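Local coordinates for 4-hydroxy-3-methylbut-2-enyl diphosphate reductase, apicoplast (Plasmodium falciparum, PDB 4N7B), which reduces (E)-4-hydroxy-3-methylbut-2-enyl diphosphate to isopentenyl and dimethylallyl diphosphate with an iron-sulfur cluster, the last step of the DOXP/MEP pathway of isoprenoid precursor synthesis, at residues 323-328 with 378-383; 334-339 with 395-400; 358-361 with 365-368; 417-422 with 482-487. One frame throughout, in Å; residues are numbered along the deposited sequence.

Interaction 1: 323-328 with 378-383; sequences VYVQMK and FYVTQT. With NA (sodium ion), chain F; F3S (Fe3-s4 cluster), chain B.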
loop_
_atom_site.group_PDB
_atom_site.type_symbol
_atom_site.label_atom_id
_atom_site.label_comp_id
_atom_site.label_asym_id
_atom_site.label_seq_id
_atom_site.Cartn_x
_atom_site.Cartn_y
_atom_site.Cartn_z
ATOM N N VAL A 323 3.171 7.486 14.263
ATOM C CA VAL A 323 2.780 8.145 15.491
ATOM C C VAL A 323 3.009 7.244 16.710
ATOM O O VAL A 323 3.580 7.675 17.711
ATOM C CB VAL A 323 1.297 8.580 15.385
ATOM C CG1 VAL A 323 0.659 8.628 16.738
ATOM C CG2 VAL A 323 1.212 9.917 14.673
ATOM N N TYR A 324 2.576 5.994 16.632
ATOM C CA TYR A 324 2.833 5.058 17.722
ATOM C C TYR A 324 4.334 4.912 17.987
ATOM O O TYR A 324 4.758 4.799 19.131
ATOM C CB TYR A 324 2.225 3.685 17.423
ATOM C CG TYR A 324 0.801 3.575 17.911
ATOM C CD1 TYR A 324 0.513 3.232 19.233
ATOM C CD2 TYR A 324 -0.254 3.874 17.068
ATOM C CE1 TYR A 324 -0.804 3.155 19.681
ATOM C CE2 TYR A 324 -1.559 3.800 17.498
ATOM C CZ TYR A 324 -1.835 3.436 18.794
ATOM O OH TYR A 324 -3.156 3.380 19.186
ATOM N N VAL A 325 5.134 4.922 16.926
ATOM C CA VAL A 325 6.565 4.746 17.062
ATOM C C VAL A 325 7.178 5.891 17.879
ATOM O O VAL A 325 7.955 5.662 18.814
ATOM C CB VAL A 325 7.235 4.665 15.680
ATOM C CG1 VAL A 325 8.725 4.923 15.804
ATOM C CG2 VAL A 325 6.968 3.294 15.041
ATOM N N GLN A 326 6.837 7.121 17.519
ATOM C CA GLN A 326 7.328 8.286 18.245
ATOM C C GLN A 326 6.855 8.248 19.689
ATOM O O GLN A 326 7.610 8.556 20.614
ATOM C CB GLN A 326 6.822 9.569 17.595
ATOM C CG GLN A 326 7.583 9.979 16.340
ATOM C CD GLN A 326 6.905 11.141 15.603
ATOM O OE1 GLN A 326 6.033 10.923 14.763
ATOM N NE2 GLN A 326 7.299 12.374 15.927
ATOM N N MET A 327 5.593 7.876 19.884
ATOM C CA MET A 327 4.990 7.915 21.218
ATOM C C MET A 327 5.630 6.902 22.159
ATOM O O MET A 327 5.868 7.184 23.341
ATOM C CB MET A 327 3.499 7.627 21.125
ATOM C CG MET A 327 2.805 7.519 22.477
ATOM S SD MET A 327 1.046 7.178 22.268
ATOM C CE MET A 327 1.010 5.778 21.186
ATOM N N LYS A 328 5.894 5.710 21.640
ATOM C CA LYS A 328 6.480 4.657 22.466
ATOM C C LYS A 328 7.965 4.871 22.666
ATOM O O LYS A 328 8.522 4.497 23.701
ATOM C CB LYS A 328 6.204 3.285 21.856
ATOM C CG LYS A 328 4.746 2.892 21.976
ATOM C CD LYS A 328 4.344 2.836 23.447
ATOM C CE LYS A 328 2.865 2.626 23.615
ATOM N NZ LYS A 328 2.552 2.379 25.042
ATOM N N PHE A 378 8.068 -2.776 21.852
ATOM C CA PHE A 378 6.825 -2.502 21.166
ATOM C C PHE A 378 7.081 -2.828 19.709
ATOM O O PHE A 378 8.108 -2.425 19.155
ATOM C CB PHE A 378 6.486 -1.025 21.307
ATOM C CG PHE A 378 5.060 -0.671 20.935
ATOM C CD1 PHE A 378 4.030 -0.812 21.859
ATOM C CD2 PHE A 378 4.754 -0.172 19.675
ATOM C CE1 PHE A 378 2.724 -0.472 21.531
ATOM C CE2 PHE A 378 3.440 0.177 19.342
ATOM C CZ PHE A 378 2.431 0.023 20.269
ATOM N N TYR A 379 6.180 -3.572 19.083
ATOM C CA TYR A 379 6.351 -3.859 17.685
ATOM C C TYR A 379 5.265 -3.229 16.851
ATOM O O TYR A 379 4.166 -2.953 17.308
ATOM C CB TYR A 379 6.453 -5.367 17.414
ATOM C CG TYR A 379 5.140 -6.140 17.336
ATOM C CD1 TYR A 379 4.395 -6.172 16.162
ATOM C CD2 TYR A 379 4.669 -6.874 18.429
ATOM C CE1 TYR A 379 3.212 -6.886 16.082
ATOM C CE2 TYR A 379 3.488 -7.594 18.355
ATOM C CZ TYR A 379 2.764 -7.590 17.176
ATOM O OH TYR A 379 1.581 -8.295 17.081
ATOM N N VAL A 380 5.596 -3.053 15.589
ATOM C CA VAL A 380 4.776 -2.333 14.664
ATOM C C VAL A 380 5.076 -3.009 13.325
ATOM O O VAL A 380 6.082 -3.722 13.223
ATOM C CB VAL A 380 5.182 -0.845 14.767
ATOM C CG1 VAL A 380 5.729 -0.309 13.476
ATOM C CG2 VAL A 380 4.045 -0.034 15.295
ATOM N N THR A 381 4.236 -2.828 12.305
ATOM C CA THR A 381 4.490 -3.479 11.023
ATOM C C THR A 381 4.214 -2.559 9.845
ATOM O O THR A 381 3.480 -1.572 9.950
ATOM C CB THR A 381 3.665 -4.796 10.830
ATOM O OG1 THR A 381 2.336 -4.510 10.387
ATOM C CG2 THR A 381 3.586 -5.583 12.108
ATOM N N GLN A 382 4.818 -2.903 8.720
ATOM C CA GLN A 382 4.421 -2.384 7.420
ATOM C C GLN A 382 2.920 -2.637 7.215
ATOM O O GLN A 382 2.401 -3.702 7.558
ATOM C CB GLN A 382 5.228 -3.106 6.344
ATOM C CG GLN A 382 5.175 -2.510 4.956
ATOM C CD GLN A 382 6.158 -3.185 4.026
ATOM O OE1 GLN A 382 7.147 -3.747 4.475
ATOM N NE2 GLN A 382 5.884 -3.155 2.730
ATOM N N THR A 383 2.226 -1.671 6.624
ATOM C CA THR A 383 0.762 -1.731 6.514
ATOM C C THR A 383 0.257 -2.760 5.522
ATOM O O THR A 383 -0.901 -3.159 5.586
ATOM C CB THR A 383 0.177 -0.379 6.074
ATOM O OG1 THR A 383 0.668 -0.039 4.767
ATOM C CG2 THR A 383 0.563 0.700 7.039
HETATM NA NA NA F . -5.338 3.355 17.159
HETATM FE FE1 F3S B . -4.140 2.103 1.230
HETATM FE FE3 F3S B . -3.393 3.442 3.444
HETATM FE FE4 F3S B . -3.607 0.764 3.419
HETATM S S1 F3S B . -2.646 3.699 1.389
HETATM S S2 F3S B . -3.138 0.118 1.341
HETATM S S3 F3S B . -5.215 2.261 3.173
HETATM S S4 F3S B . -2.079 1.964 4.448
#

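Interaction 2: 334-339 with 395-400; sequences DIILIG and QKLKNK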
loop_
_atom_site.group_PDB
_atom_site.type_symbol
_atom_site.label_atom_id
_atom_site.label_comp_id
_atom_site.label_asym_id
_atom_site.label_seq_id
_atom_site.Cartn_x
_atom_site.Cartn_y
_atom_site.Cartn_z
ATOM N N ASP A 334 12.059 0.192 23.066
ATOM C CA ASP A 334 12.730 -0.016 21.805
ATOM C C ASP A 334 11.661 -0.554 20.891
ATOM O O ASP A 334 10.725 -1.196 21.349
ATOM C CB ASP A 334 13.896 -0.989 21.928
ATOM C CG ASP A 334 15.232 -0.275 22.026
ATOM O OD1 ASP A 334 15.309 0.745 22.744
ATOM O OD2 ASP A 334 16.202 -0.725 21.376
ATOM N N ILE A 335 11.789 -0.287 19.601
ATOM C CA ILE A 335 10.723 -0.605 18.676
ATOM C C ILE A 335 11.159 -1.610 17.633
ATOM O O ILE A 335 12.190 -1.426 16.989
ATOM C CB ILE A 335 10.229 0.654 17.971
ATOM C CG1 ILE A 335 9.226 1.387 18.872
ATOM C CG2 ILE A 335 9.529 0.296 16.673
ATOM C CD1 ILE A 335 9.719 2.684 19.367
ATOM N N ILE A 336 10.373 -2.671 17.468
ATOM C CA ILE A 336 10.642 -3.647 16.419
ATOM C C ILE A 336 9.702 -3.388 15.260
ATOM O O ILE A 336 8.497 -3.398 15.428
ATOM C CB ILE A 336 10.461 -5.094 16.889
ATOM C CG1 ILE A 336 11.704 -5.595 17.622
ATOM C CG2 ILE A 336 10.340 -6.009 15.701
ATOM C CD1 ILE A 336 11.960 -4.949 18.921
ATOM N N LEU A 337 10.266 -3.157 14.083
ATOM C CA LEU A 337 9.491 -2.818 12.904
ATOM C C LEU A 337 9.540 -3.979 11.926
ATOM O O LEU A 337 10.567 -4.207 11.305
ATOM C CB LEU A 337 10.079 -1.575 12.244
ATOM C CG LEU A 337 9.510 -1.164 10.880
ATOM C CD1 LEU A 337 8.005 -1.189 10.885
ATOM C CD2 LEU A 337 10.010 0.220 10.527
ATOM N N ILE A 338 8.445 -4.726 11.809
ATOM C CA ILE A 338 8.388 -5.847 10.869
ATOM C C ILE A 338 8.021 -5.340 9.475
ATOM O O ILE A 338 6.949 -4.791 9.271
ATOM C CB ILE A 338 7.321 -6.862 11.296
ATOM C CG1 ILE A 338 7.514 -7.243 12.764
ATOM C CG2 ILE A 338 7.387 -8.083 10.414
ATOM C CD1 ILE A 338 6.503 -8.242 13.283
ATOM N N GLY A 339 8.909 -5.491 8.515
ATOM C CA GLY A 339 8.618 -5.020 7.177
ATOM C C GLY A 339 9.866 -5.173 6.355
ATOM O O GLY A 339 10.872 -5.654 6.878
ATOM N N GLN A 395 4.520 -14.427 15.881
ATOM C CA GLN A 395 4.507 -15.577 16.766
ATOM C C GLN A 395 5.905 -15.868 17.302
ATOM O O GLN A 395 6.076 -16.196 18.480
ATOM C CB GLN A 395 4.008 -16.794 16.005
ATOM C CG GLN A 395 4.015 -18.075 16.799
ATOM C CD GLN A 395 3.409 -19.213 16.004
ATOM O OE1 GLN A 395 4.115 -19.951 15.301
ATOM N NE2 GLN A 395 2.086 -19.348 16.087
ATOM N N LYS A 396 6.898 -15.761 16.429
ATOM C CA LYS A 396 8.287 -16.006 16.811
ATOM C C LYS A 396 8.761 -14.883 17.726
ATOM O O LYS A 396 9.397 -15.130 18.737
ATOM C CB LYS A 396 9.172 -16.093 15.570
ATOM C CG LYS A 396 10.508 -16.744 15.833
ATOM C CD LYS A 396 11.304 -16.900 14.566
ATOM C CE LYS A 396 12.711 -17.376 14.884
ATOM N NZ LYS A 396 12.706 -18.587 15.752
ATOM N N LEU A 397 8.410 -13.647 17.384
ATOM C CA LEU A 397 8.720 -12.501 18.239
ATOM C C LEU A 397 8.185 -12.674 19.651
ATOM O O LEU A 397 8.861 -12.354 20.631
ATOM C CB LEU A 397 8.126 -11.216 17.676
ATOM C CG LEU A 397 9.108 -10.251 17.027
ATOM C CD1 LEU A 397 8.365 -8.991 16.650
ATOM C CD2 LEU A 397 10.295 -9.924 17.940
ATOM N N LYS A 398 6.957 -13.158 19.752
ATOM C CA LYS A 398 6.306 -13.312 21.039
ATOM C C LYS A 398 6.880 -14.461 21.839
ATOM O O LYS A 398 6.842 -14.433 23.059
ATOM C CB LYS A 398 4.814 -13.539 20.854
ATOM C CG LYS A 398 4.031 -12.275 20.692
ATOM C CD LYS A 398 2.553 -12.599 20.699
ATOM C CE LYS A 398 1.698 -11.365 20.708
ATOM N NZ LYS A 398 0.298 -11.702 20.300
ATOM N N ASN A 399 7.388 -15.480 21.156
ATOM C CA ASN A 399 8.038 -16.593 21.840
ATOM C C ASN A 399 9.258 -16.069 22.570
ATOM O O ASN A 399 9.457 -16.323 23.751
ATOM C CB ASN A 399 8.472 -17.683 20.852
ATOM C CG ASN A 399 7.302 -18.507 20.341
ATOM O OD1 ASN A 399 6.244 -18.559 20.977
ATOM N ND2 ASN A 399 7.487 -19.162 19.186
ATOM N N LYS A 400 10.067 -15.309 21.846
ATOM C CA LYS A 400 11.291 -14.764 22.397
ATOM C C LYS A 400 11.006 -13.650 23.411
ATOM O O LYS A 400 11.591 -13.623 24.485
ATOM C CB LYS A 400 12.154 -14.241 21.258
ATOM C CG LYS A 400 13.562 -13.937 21.668
ATOM C CD LYS A 400 14.445 -13.700 20.464
ATOM C CE LYS A 400 15.849 -13.327 20.902
ATOM N NZ LYS A 400 16.785 -13.241 19.743
#

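Interaction 3: 358-361 with 365-368; sequences HIVE and DVDK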
loop_
_atom_site.group_PDB
_atom_site.type_symbol
_atom_site.label_atom_id
_atom_site.label_comp_id
_atom_site.label_asym_id
_atom_site.label_seq_id
_atom_site.Cartn_x
_atom_site.Cartn_y
_atom_site.Cartn_z
ATOM N N HIS A 358 14.437 -1.326 15.335
ATOM C CA HIS A 358 15.103 -2.478 14.740
ATOM C C HIS A 358 14.197 -3.130 13.728
ATOM O O HIS A 358 13.121 -3.607 14.065
ATOM C CB HIS A 358 15.451 -3.478 15.831
ATOM C CG HIS A 358 16.113 -2.848 17.014
ATOM N ND1 HIS A 358 17.451 -3.019 17.294
ATOM C CD2 HIS A 358 15.624 -2.023 17.971
ATOM C CE1 HIS A 358 17.756 -2.335 18.384
ATOM N NE2 HIS A 358 16.668 -1.722 18.814
ATOM N N ILE A 359 14.618 -3.154 12.475
ATOM C CA ILE A 359 13.773 -3.720 11.446
ATOM C C ILE A 359 13.937 -5.224 11.358
ATOM O O ILE A 359 15.054 -5.716 11.293
ATOM C CB ILE A 359 14.112 -3.126 10.080
ATOM C CG1 ILE A 359 13.870 -1.619 10.105
ATOM C CG2 ILE A 359 13.257 -3.791 8.994
ATOM C CD1 ILE A 359 14.286 -0.910 8.839
ATOM N N VAL A 360 12.832 -5.962 11.326
ATOM C CA VAL A 360 12.931 -7.377 10.995
ATOM C C VAL A 360 12.150 -7.690 9.724
ATOM O O VAL A 360 10.976 -7.349 9.605
ATOM C CB VAL A 360 12.517 -8.303 12.181
ATOM C CG1 VAL A 360 12.889 -7.659 13.505
ATOM C CG2 VAL A 360 11.072 -8.633 12.143
ATOM N N GLU A 361 12.817 -8.306 8.749
ATOM C CA GLU A 361 12.108 -8.736 7.547
ATOM C C GLU A 361 11.886 -10.239 7.509
ATOM O O GLU A 361 11.175 -10.743 6.638
ATOM C CB GLU A 361 12.794 -8.265 6.261
ATOM C CG GLU A 361 14.236 -7.941 6.367
ATOM C CD GLU A 361 14.840 -7.543 5.022
ATOM O OE1 GLU A 361 14.109 -6.981 4.177
ATOM O OE2 GLU A 361 16.050 -7.800 4.809
ATOM N N ASP A 365 16.230 -12.439 11.437
ATOM C CA ASP A 365 16.417 -11.156 12.100
ATOM C C ASP A 365 15.917 -11.215 13.532
ATOM O O ASP A 365 16.447 -10.530 14.415
ATOM C CB ASP A 365 15.691 -10.043 11.341
ATOM C CG ASP A 365 16.345 -9.708 10.010
ATOM O OD1 ASP A 365 17.535 -10.060 9.800
ATOM O OD2 ASP A 365 15.663 -9.083 9.165
ATOM N N VAL A 366 14.903 -12.039 13.770
ATOM C CA VAL A 366 14.366 -12.188 15.118
ATOM C C VAL A 366 15.387 -12.866 16.041
ATOM O O VAL A 366 15.579 -12.443 17.190
ATOM C CB VAL A 366 13.075 -13.019 15.124
ATOM C CG1 VAL A 366 12.680 -13.352 16.551
ATOM C CG2 VAL A 366 11.955 -12.264 14.419
ATOM N N ASP A 367 16.029 -13.921 15.540
ATOM C CA ASP A 367 17.013 -14.658 16.319
ATOM C C ASP A 367 18.133 -13.749 16.767
ATOM O O ASP A 367 18.706 -13.950 17.830
ATOM C CB ASP A 367 17.622 -15.786 15.495
ATOM C CG ASP A 367 16.677 -16.951 15.308
ATOM O OD1 ASP A 367 16.028 -17.354 16.298
ATOM O OD2 ASP A 367 16.582 -17.464 14.169
ATOM N N LYS A 368 18.447 -12.758 15.940
ATOM C CA LYS A 368 19.573 -11.869 16.195
ATOM C C LYS A 368 19.282 -10.794 17.247
ATOM O O LYS A 368 20.201 -10.173 17.761
ATOM C CB LYS A 368 20.034 -11.215 14.890
ATOM C CG LYS A 368 20.686 -12.179 13.935
ATOM C CD LYS A 368 21.020 -11.518 12.607
ATOM C CE LYS A 368 21.598 -12.535 11.608
ATOM N NZ LYS A 368 21.912 -11.936 10.275
#

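Interaction 4: 417-422 with 482-487; sequences TNRQTA and SAASTP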
loop_
_atom_site.group_PDB
_atom_site.type_symbol
_atom_site.label_atom_id
_atom_site.label_comp_id
_atom_site.label_asym_id
_atom_site.label_seq_id
_atom_site.Cartn_x
_atom_site.Cartn_y
_atom_site.Cartn_z
ATOM N N THR A 417 -6.001 -6.201 4.694
ATOM C CA THR A 417 -6.729 -7.290 5.343
ATOM C C THR A 417 -7.932 -7.719 4.493
ATOM O O THR A 417 -8.153 -8.896 4.221
ATOM C CB THR A 417 -7.262 -6.823 6.722
ATOM O OG1 THR A 417 -6.158 -6.562 7.585
ATOM C CG2 THR A 417 -8.169 -7.871 7.350
ATOM N N ASN A 418 -8.718 -6.743 4.080
ATOM C CA ASN A 418 -9.929 -7.026 3.354
ATOM C C ASN A 418 -9.653 -7.664 2.011
ATOM O O ASN A 418 -10.356 -8.590 1.601
ATOM C CB ASN A 418 -10.732 -5.743 3.134
ATOM C CG ASN A 418 -11.384 -5.225 4.398
ATOM O OD1 ASN A 418 -11.422 -5.898 5.419
ATOM N ND2 ASN A 418 -11.950 -4.021 4.313
ATOM N N ARG A 419 -8.675 -7.156 1.278
ATOM C CA ARG A 419 -8.428 -7.721 -0.040
ATOM C C ARG A 419 -7.869 -9.148 0.037
ATOM O O ARG A 419 -8.303 -10.006 -0.730
ATOM C CB ARG A 419 -7.515 -6.807 -0.860
ATOM C CG ARG A 419 -8.302 -5.687 -1.532
ATOM C CD ARG A 419 -7.558 -4.379 -1.493
ATOM N NE ARG A 419 -8.440 -3.293 -1.893
ATOM C CZ ARG A 419 -9.326 -2.712 -1.087
ATOM N NH1 ARG A 419 -9.456 -3.104 0.179
ATOM N NH2 ARG A 419 -10.092 -1.738 -1.552
ATOM N N GLN A 420 -6.928 -9.414 0.952
ATOM C CA GLN A 420 -6.405 -10.776 1.138
ATOM C C GLN A 420 -7.486 -11.710 1.649
ATOM O O GLN A 420 -7.627 -12.838 1.183
ATOM C CB GLN A 420 -5.224 -10.787 2.120
ATOM C CG GLN A 420 -3.945 -10.212 1.545
ATOM C CD GLN A 420 -2.831 -10.082 2.581
ATOM O OE1 GLN A 420 -2.760 -10.860 3.534
ATOM N NE2 GLN A 420 -1.971 -9.082 2.407
ATOM N N THR A 421 -8.279 -11.236 2.600
ATOM C CA THR A 421 -9.311 -12.083 3.196
ATOM C C THR A 421 -10.322 -12.554 2.133
ATOM O O THR A 421 -10.694 -13.740 2.083
ATOM C CB THR A 421 -10.036 -11.367 4.349
ATOM O OG1 THR A 421 -9.093 -11.085 5.397
ATOM C CG2 THR A 421 -11.171 -12.245 4.907
ATOM N N ALA A 422 -10.741 -11.647 1.264
ATOM C CA ALA A 422 -11.751 -11.996 0.272
ATOM C C ALA A 422 -11.169 -12.977 -0.747
ATOM O O ALA A 422 -11.783 -13.983 -1.084
ATOM C CB ALA A 422 -12.251 -10.751 -0.409
ATOM N N SER A 482 -7.656 -7.167 -7.568
ATOM C CA SER A 482 -6.727 -6.118 -7.925
ATOM C C SER A 482 -6.214 -5.447 -6.673
ATOM O O SER A 482 -6.884 -5.439 -5.644
ATOM C CB SER A 482 -7.403 -5.090 -8.841
ATOM O OG SER A 482 -8.516 -4.511 -8.176
ATOM N N ALA A 483 -5.008 -4.902 -6.772
ATOM C CA ALA A 483 -4.332 -4.299 -5.639
ATOM C C ALA A 483 -4.927 -2.951 -5.276
ATOM O O ALA A 483 -5.725 -2.384 -6.024
ATOM C CB ALA A 483 -2.873 -4.136 -5.950
ATOM N N ALA A 484 -4.510 -2.436 -4.127
ATOM C CA ALA A 484 -5.067 -1.210 -3.585
ATOM C C ALA A 484 -4.684 0.030 -4.381
ATOM O O ALA A 484 -5.220 1.108 -4.137
ATOM C CB ALA A 484 -4.638 -1.047 -2.116
ATOM N N SER A 485 -3.763 -0.117 -5.324
ATOM C CA SER A 485 -3.250 1.010 -6.108
ATOM C C SER A 485 -3.701 0.887 -7.558
ATOM O O SER A 485 -3.339 1.709 -8.393
ATOM C CB SER A 485 -1.715 1.034 -6.077
ATOM O OG SER A 485 -1.196 -0.313 -6.142
ATOM N N THR A 486 -4.489 -0.140 -7.864
ATOM C CA THR A 486 -4.869 -0.452 -9.257
ATOM C C THR A 486 -6.196 0.200 -9.742
ATOM O O THR A 486 -7.264 -0.044 -9.174
ATOM C CB THR A 486 -4.990 -1.975 -9.446
ATOM O OG1 THR A 486 -3.763 -2.601 -9.052
ATOM C CG2 THR A 486 -5.262 -2.303 -10.893
ATOM N N PRO A 487 -6.131 1.003 -10.821
ATOM C CA PRO A 487 -7.335 1.635 -11.380
ATOM C C PRO A 487 -8.346 0.615 -11.868
ATOM O O PRO A 487 -7.965 -0.381 -12.476
ATOM C CB PRO A 487 -6.801 2.459 -12.554
ATOM C CG PRO A 487 -5.332 2.602 -12.298
ATOM C CD PRO A 487 -4.912 1.374 -11.558
#

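Interaction 1: 323-328 with 378-383
Lys328 lays the aliphatic part of its chain over one face of the Phe378 ring. Its CG stands 3.6 Å from the ring centroid and only 8° off the normal, a CH-pi contact centred almost exactly on the ring. The bend at chi2 (-60°) carries the chain out along the CD1-CE1 side of the ring, Lys328 CE ending 3.7 Å from Phe378 CE1, while the ammonium group at the far end forms a salt bridge with Glu331. Phe378 reaches up to the helix because its CG lies anti to the backbone N (chi1 -166°). Its CZ also meets Tyr324, whose CD1 is 3.9 Å away, the two ring planes nearly parallel but offset and touching at these atoms.

One turn of helix 316-329 thus lies on strand 377-381 with the two axes running nearly antiparallel, 9.5 Å apart. This is the layering of an alpha/beta domain with a parallel sheet, in which the helix connects to strand 334-338, the neighbour of 377-381. Further along the strand Val325 and Val380 continue the apolar layer, CG2 of the first meeting CG1 of the second at 4.1 Å, with the side chains crossing at about a right angle.

At the outer end of the Tyr324 ring the hydroxyl binds a sodium ion, Tyr324 OH lying 3.0 Å from the metal, which sits at the ring edge and in its plane. At the other extreme, just past the strand, Thr383 belongs to the cluster pocket: its OG1 is 3.4 Å from S4 of the iron-sulfur cluster and is hydrogen-bonded to Glu345, the probable proton donor.

Interaction 2: 334-339 with 395-400
Leu397 points from its helix toward strand 334-338 and sets a single methyl, CD1, against two isoleucines of that strand. The two meetings differ in direction. Ile336 and Leu397 slide past each other in opposite senses, so that the branch methyl Ile336 CG2 touches Leu397 CD1 from alongside, at 3.7 Å. Ile338 instead meets Leu397 head on, tip to tip, with Ile338 CD1 3.9 Å from Leu397 CD1.

The torsions of the isoleucines explain why different methyls are used. In Ile336 the CG2 branch is anti to the backbone N, and it is this short arm that faces the leucine. Ile338 has a fully extended outer torsion (chi2 180°), which carries its CD1 outward from the sheet to the end of the longer arm. Both residues turn the same way from the strand because they are two positions apart; Leu337 between them points away from the helix.

The contact is small, burying 109 Å² over both sides, yet all three residues are buried. Even the nearest backbones, at Ile336 CA and Leu397 CA, are 9.2 Å apart, so the side chains alone span the gap between helix and sheet.

The arrangement is that of an alpha/beta layer, with helix 387-400 covering the face of the parallel sheet turned away from helix 316-329. Strand 334-338 lies between strands 357-360 and 377-381, and Val360 and Tyr379 from these neighbours flank Ile336. Beside the helix runs the short helix 363-368, whose Val366 is joined to it through a hydrogen bond from Lys400 NZ to its carbonyl oxygen.

Interaction 3: 358-361 with 365-368
The tight beta-alpha connection at the edge of a parallel sheet, where strand 357-360 turns into the short helix 363-368, is tied by an aspartate side chain reaching back to the strand. Asp365 OD2 accepts the backbone N-H of Glu361 at 3.0 Å, an almost straight bond (171° at the hydrogen) that uses the anti lone pair, on the side away from OD1. With CG of Asp365 beside its own backbone N (chi1 -71°), the carboxylate swings toward the end of the strand.

Next to the bond the chains pack closely: Val360 CB and Asp365 CB are 3.7 Å apart, and Val360 CG2 reaches Val366 CG2 at 4.4 Å, a looser touch. Asn362, in the turn itself, accepts from the backbone N of Asp365 through its side-chain OD1, so Asp365 is tied twice, by its N-H and by its carboxylate.

Glu361 adds a second negative charge. Its CG lies 3.3 Å from Asp365 OD2, its carboxylate is nearly coplanar with that of the aspartate, and Glu361 OE2 comes within 4.6 Å of Asp365 OD2. The like charges may raise each other's proton affinity somewhat, an effect probably offset by the N-H each carboxylate receives, from Glu361 N and from Lys341 N.

Interaction 4: 417-422 with 482-487
The backbone of 482-487 leaves strand 477-482 and folds into a type I beta turn from Ala483 to Thr486, closed by Thr486 N to Ala483 O at 3.2 Å, before helix 488-499 begins with Pro487 at its N-cap. This loop at the C-terminal end of a parallel-sheet strand, the usual place for a binding site in an alpha/beta fold, borders the iron-sulfur cluster: Ala484 touches the cluster, and Ser485 probably binds the diphosphate substrate, as in relatives.

Against it stands helix 414-427, from which Arg419 points to the loop. Its contacts are loose ones, Arg419 CD lying 4.3 Å from Ser482 O and Arg419 NE 4.3 Å from Ala484 CA. What holds this group lies outside the two segments: NH1 forms a salt bridge with Glu515, and NE gives a hydrogen bond to the carbonyl of Gly229, close in sequence to the cluster ligand Cys231.

Within the helix itself, Thr417 O accepts both Thr421 N at 2.8 Å and Thr421 OG1 at 2.7 Å, the two donors reaching it from opposite faces of the carbonyl plane.

How the interactions relate
Interactions 1, 2 and 3 share one parallel sheet, formed in part by strands 357-360, 334-338 and 377-381, and are joined by its backbone bonds, such as Phe378 O with Ile336 N (2.8 Å) and Ile335 O with His358 N (2.8 Å). Interactions 1 and 2 cover opposite faces of it, their centres 12 Å apart, while interaction 3 lies inside the loop closed by each of them and only 7 Å, centre to centre, from interaction 2. Interaction 4 is separate, its centre about 23 Å from that of interaction 1. Both border the cluster, to whose pocket Thr383 and Ala484 belong, but their nearest atoms stay about 6 Å apart.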